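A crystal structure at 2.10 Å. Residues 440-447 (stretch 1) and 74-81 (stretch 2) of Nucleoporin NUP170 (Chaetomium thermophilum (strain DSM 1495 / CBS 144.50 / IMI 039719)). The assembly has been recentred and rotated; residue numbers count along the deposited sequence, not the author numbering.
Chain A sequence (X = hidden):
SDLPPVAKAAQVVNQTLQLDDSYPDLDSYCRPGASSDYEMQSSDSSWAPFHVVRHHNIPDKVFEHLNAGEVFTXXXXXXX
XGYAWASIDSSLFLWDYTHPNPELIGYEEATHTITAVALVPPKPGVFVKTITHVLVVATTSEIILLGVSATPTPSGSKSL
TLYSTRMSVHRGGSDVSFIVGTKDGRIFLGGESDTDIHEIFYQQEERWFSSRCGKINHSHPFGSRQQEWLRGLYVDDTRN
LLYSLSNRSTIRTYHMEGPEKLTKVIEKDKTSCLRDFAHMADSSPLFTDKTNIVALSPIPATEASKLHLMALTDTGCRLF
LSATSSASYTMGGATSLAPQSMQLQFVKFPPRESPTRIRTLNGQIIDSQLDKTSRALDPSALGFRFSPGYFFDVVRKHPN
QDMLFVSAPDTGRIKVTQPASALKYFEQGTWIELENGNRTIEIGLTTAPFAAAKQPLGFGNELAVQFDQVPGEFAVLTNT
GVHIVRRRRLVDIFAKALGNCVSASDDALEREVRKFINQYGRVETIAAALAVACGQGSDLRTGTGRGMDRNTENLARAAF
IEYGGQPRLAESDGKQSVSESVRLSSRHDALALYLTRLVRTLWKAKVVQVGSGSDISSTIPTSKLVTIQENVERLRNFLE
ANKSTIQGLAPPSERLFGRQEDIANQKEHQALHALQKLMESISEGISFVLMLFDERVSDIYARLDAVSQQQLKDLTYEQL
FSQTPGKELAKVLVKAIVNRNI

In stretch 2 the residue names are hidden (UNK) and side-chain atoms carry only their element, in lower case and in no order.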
# COMPACT_ATOMS: atom_id res chain seq x y z
N THR A 440 -19.22 2.03 11.43
CA THR A 440 -18.04 1.41 10.86
C THR A 440 -17.50 0.35 11.80
O THR A 440 -17.43 0.55 13.02
CB THR A 440 -16.96 2.47 10.58
OG1 THR A 440 -17.51 3.50 9.75
CG2 THR A 440 -15.76 1.84 9.88
N ILE A 441 -17.11 -0.79 11.23
CA ILE A 441 -16.61 -1.93 11.99
C ILE A 441 -15.13 -2.17 11.72
O ILE A 441 -14.34 -2.36 12.65
CB ILE A 441 -17.43 -3.20 11.67
CG1 ILE A 441 -18.87 -3.04 12.18
CG2 ILE A 441 -16.79 -4.44 12.28
CD1 ILE A 441 -19.83 -4.09 11.69
N GLU A 442 -14.73 -2.15 10.45
CA GLU A 442 -13.36 -2.50 10.08
C GLU A 442 -13.05 -1.88 8.73
O GLU A 442 -13.94 -1.66 7.91
CB GLU A 442 -13.18 -4.02 10.04
CG GLU A 442 -11.74 -4.49 10.10
CD GLU A 442 -11.60 -5.99 9.99
OE1 GLU A 442 -12.63 -6.70 10.09
OE2 GLU A 442 -10.47 -6.48 9.79
N ILE A 443 -11.76 -1.60 8.51
CA ILE A 443 -11.27 -1.06 7.25
C ILE A 443 -10.02 -1.84 6.87
O ILE A 443 -9.09 -1.95 7.68
CB ILE A 443 -10.97 0.45 7.35
CG1 ILE A 443 -12.25 1.22 7.71
CG2 ILE A 443 -10.39 0.97 6.04
CD1 ILE A 443 -12.04 2.71 7.93
N GLY A 444 -10.00 -2.37 5.66
CA GLY A 444 -8.88 -3.18 5.20
C GLY A 444 -8.49 -2.85 3.78
O GLY A 444 -9.30 -2.39 2.98
N LEU A 445 -7.22 -3.09 3.48
CA LEU A 445 -6.66 -2.84 2.16
C LEU A 445 -7.05 -3.97 1.21
O LEU A 445 -6.90 -5.14 1.55
CB LEU A 445 -5.14 -2.70 2.25
CG LEU A 445 -4.36 -2.43 0.97
CD1 LEU A 445 -4.63 -1.03 0.44
CD2 LEU A 445 -2.87 -2.63 1.21
N THR A 446 -7.54 -3.60 0.02
CA THR A 446 -7.94 -4.58 -0.99
C THR A 446 -6.90 -4.79 -2.07
O THR A 446 -6.93 -5.82 -2.75
CB THR A 446 -9.25 -4.16 -1.66
OG1 THR A 446 -9.02 -3.01 -2.49
CG2 THR A 446 -10.31 -3.83 -0.62
N THR A 447 -5.99 -3.84 -2.26
CA THR A 447 -4.94 -3.92 -3.27
C THR A 447 -3.63 -4.32 -2.61
O THR A 447 -3.54 -4.50 -1.39
CB THR A 447 -4.82 -2.59 -4.00
OG1 THR A 447 -4.87 -1.51 -3.06
CG2 THR A 447 -5.95 -2.42 -5.00
N UNK A 74 -21.26 -11.02 15.19
CA UNK A 74 -20.03 -10.30 14.88
C UNK A 74 -19.81 -10.28 13.37
O UNK A 74 -20.13 -11.25 12.68
c UNK A 74 -18.83 -10.93 15.58
c UNK A 74 -15.29 -9.72 16.55
n UNK A 74 -15.56 -8.26 16.69
c UNK A 74 -17.57 -10.08 15.55
c UNK A 74 -16.56 -10.56 16.58
N UNK A 75 -19.26 -9.17 12.87
CA UNK A 75 -18.91 -9.00 11.47
C UNK A 75 -17.42 -8.73 11.33
O UNK A 75 -16.78 -8.22 12.26
c UNK A 75 -21.49 -9.03 9.60
c UNK A 75 -21.20 -7.99 10.67
c UNK A 75 -19.68 -7.83 10.83
c UNK A 75 -21.85 -6.66 10.32
N UNK A 76 -16.86 -9.07 10.16
CA UNK A 76 -15.45 -8.84 9.90
C UNK A 76 -15.15 -8.88 8.42
O UNK A 76 -15.99 -9.23 7.59
N UNK A 77 -13.90 -8.53 8.10
CA UNK A 77 -13.45 -8.34 6.72
C UNK A 77 -12.26 -9.24 6.41
O UNK A 77 -11.35 -9.40 7.23
c UNK A 77 -14.05 -6.65 4.18
c UNK A 77 -13.03 -6.89 6.47
c UNK A 77 -13.30 -4.64 5.44
c UNK A 77 -13.90 -6.03 5.55
N UNK A 78 -12.28 -9.82 5.21
CA UNK A 78 -11.11 -10.44 4.58
C UNK A 78 -10.78 -9.65 3.32
O UNK A 78 -10.94 -10.15 2.20
c UNK A 78 -11.13 -13.27 7.81
c UNK A 78 -11.36 -11.93 4.27
c UNK A 78 -11.84 -14.45 7.70
c UNK A 78 -10.98 -12.46 6.70
c UNK A 78 -11.53 -12.81 5.48
c UNK A 78 -12.39 -14.82 6.49
c UNK A 78 -12.23 -14.00 5.39
N UNK A 79 -10.33 -8.41 3.50
CA UNK A 79 -10.15 -7.50 2.38
C UNK A 79 -9.10 -7.99 1.38
O UNK A 79 -9.14 -7.59 0.21
c UNK A 79 -9.75 -6.11 2.89
N UNK A 80 -8.17 -8.85 1.81
CA UNK A 80 -7.12 -9.31 0.91
C UNK A 80 -7.68 -10.13 -0.25
O UNK A 80 -7.07 -10.17 -1.33
c UNK A 80 -6.11 -10.15 1.69
o UNK A 80 -4.04 -11.70 2.81
o UNK A 80 -3.52 -12.51 0.84
c UNK A 80 -4.08 -11.67 1.57
c UNK A 80 -4.87 -10.56 0.89
N UNK A 81 -8.83 -10.77 -0.06
CA UNK A 81 -9.44 -11.65 -1.05
C UNK A 81 -10.85 -11.21 -1.40
O UNK A 81 -11.56 -11.94 -2.10
c UNK A 81 -10.41 -14.66 1.21
c UNK A 81 -7.99 -13.61 -0.45
c UNK A 81 -10.15 -13.23 0.78
c UNK A 81 -9.42 -13.11 -0.57
O HOH W 1 -14.45 -7.74 12.81
O HOH W 2 -8.95 -7.82 -2.58
O HOH W 3 -5.19 -8.39 -2.75

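Position 74 carries four carbons in an unbranched row ending in a nitrogen, which is the side chain of lysine. K74 keeps its NZ 6.0 Å from CG2 of I441, its nearest approach to stretch 1, so its long arm takes no part in the contact.

Position 75 has four side-chain carbons, forked at the second, and no polar atom. One carbon at the end of the fork lies 3.5 Å from CD1 of I441. A fork at the second carbon means leucine, and L75, with its CD1 as the touching atom, gives the isoleucine an apolar partner.

Position 76 has no side-chain atoms, so it is glycine. Its CA lies 3.5 Å from OE1 of E442, which places the carboxylate close to the main chain of G76; an ideal CB on G76 would still be 3.8 Å from OE1 of E442, so this contact alone does not demand glycine.

Position 77 again shows four carbons forked at the second. Its backbone N donates a hydrogen bond to OE1 of E442 (3.0 Å, with a bent N-H...O angle of 136°), and its CB points toward stretch 1. This is leucine: L77 extends CD1 to 4.0 Å from N of G444, covering a stretch of backbone that bears no side chain.

Position 78 has one carbon followed by a six-carbon ring without oxygen, hence phenylalanine. F78 points away from stretch 1 and is buried, as suits a large apolar ring.

Position 79 has a single side-chain carbon, and so is alanine. The CB of A79 packs 3.6 Å from C of G444 and 3.3 Å from O of L445. The fit is close: an ideal CB on G444 would stand 2.9 Å from the CB of A79, a clash.

Position 80 has three carbons, the third bearing two oxygens: glutamate. E80 points away and is exposed, a natural setting for a carboxylate.

Position 81 has four carbons forked at the first, with one arm two carbons long: isoleucine. I81 is buried and faces away, and its N donates to O of F78 (3.2 Å).

The two strands run nearly parallel, 12° apart, but their axes approach no closer than 6.8 Å, and no direct backbone hydrogen bond joins the stretches. Instead the E442 carboxylate reaches across to the backbone, while leucine and alanine side chains pack against I441 and G444. Farther along, the chains draw together: CA of T446 makes a CA-H...O contact with O of A79 (3.5 Å), and a water bridges O of T446 (3.1 Å) and O of E80 (3.0 Å), donating to both.

Stretch 2 74-81: KLGLFAEI
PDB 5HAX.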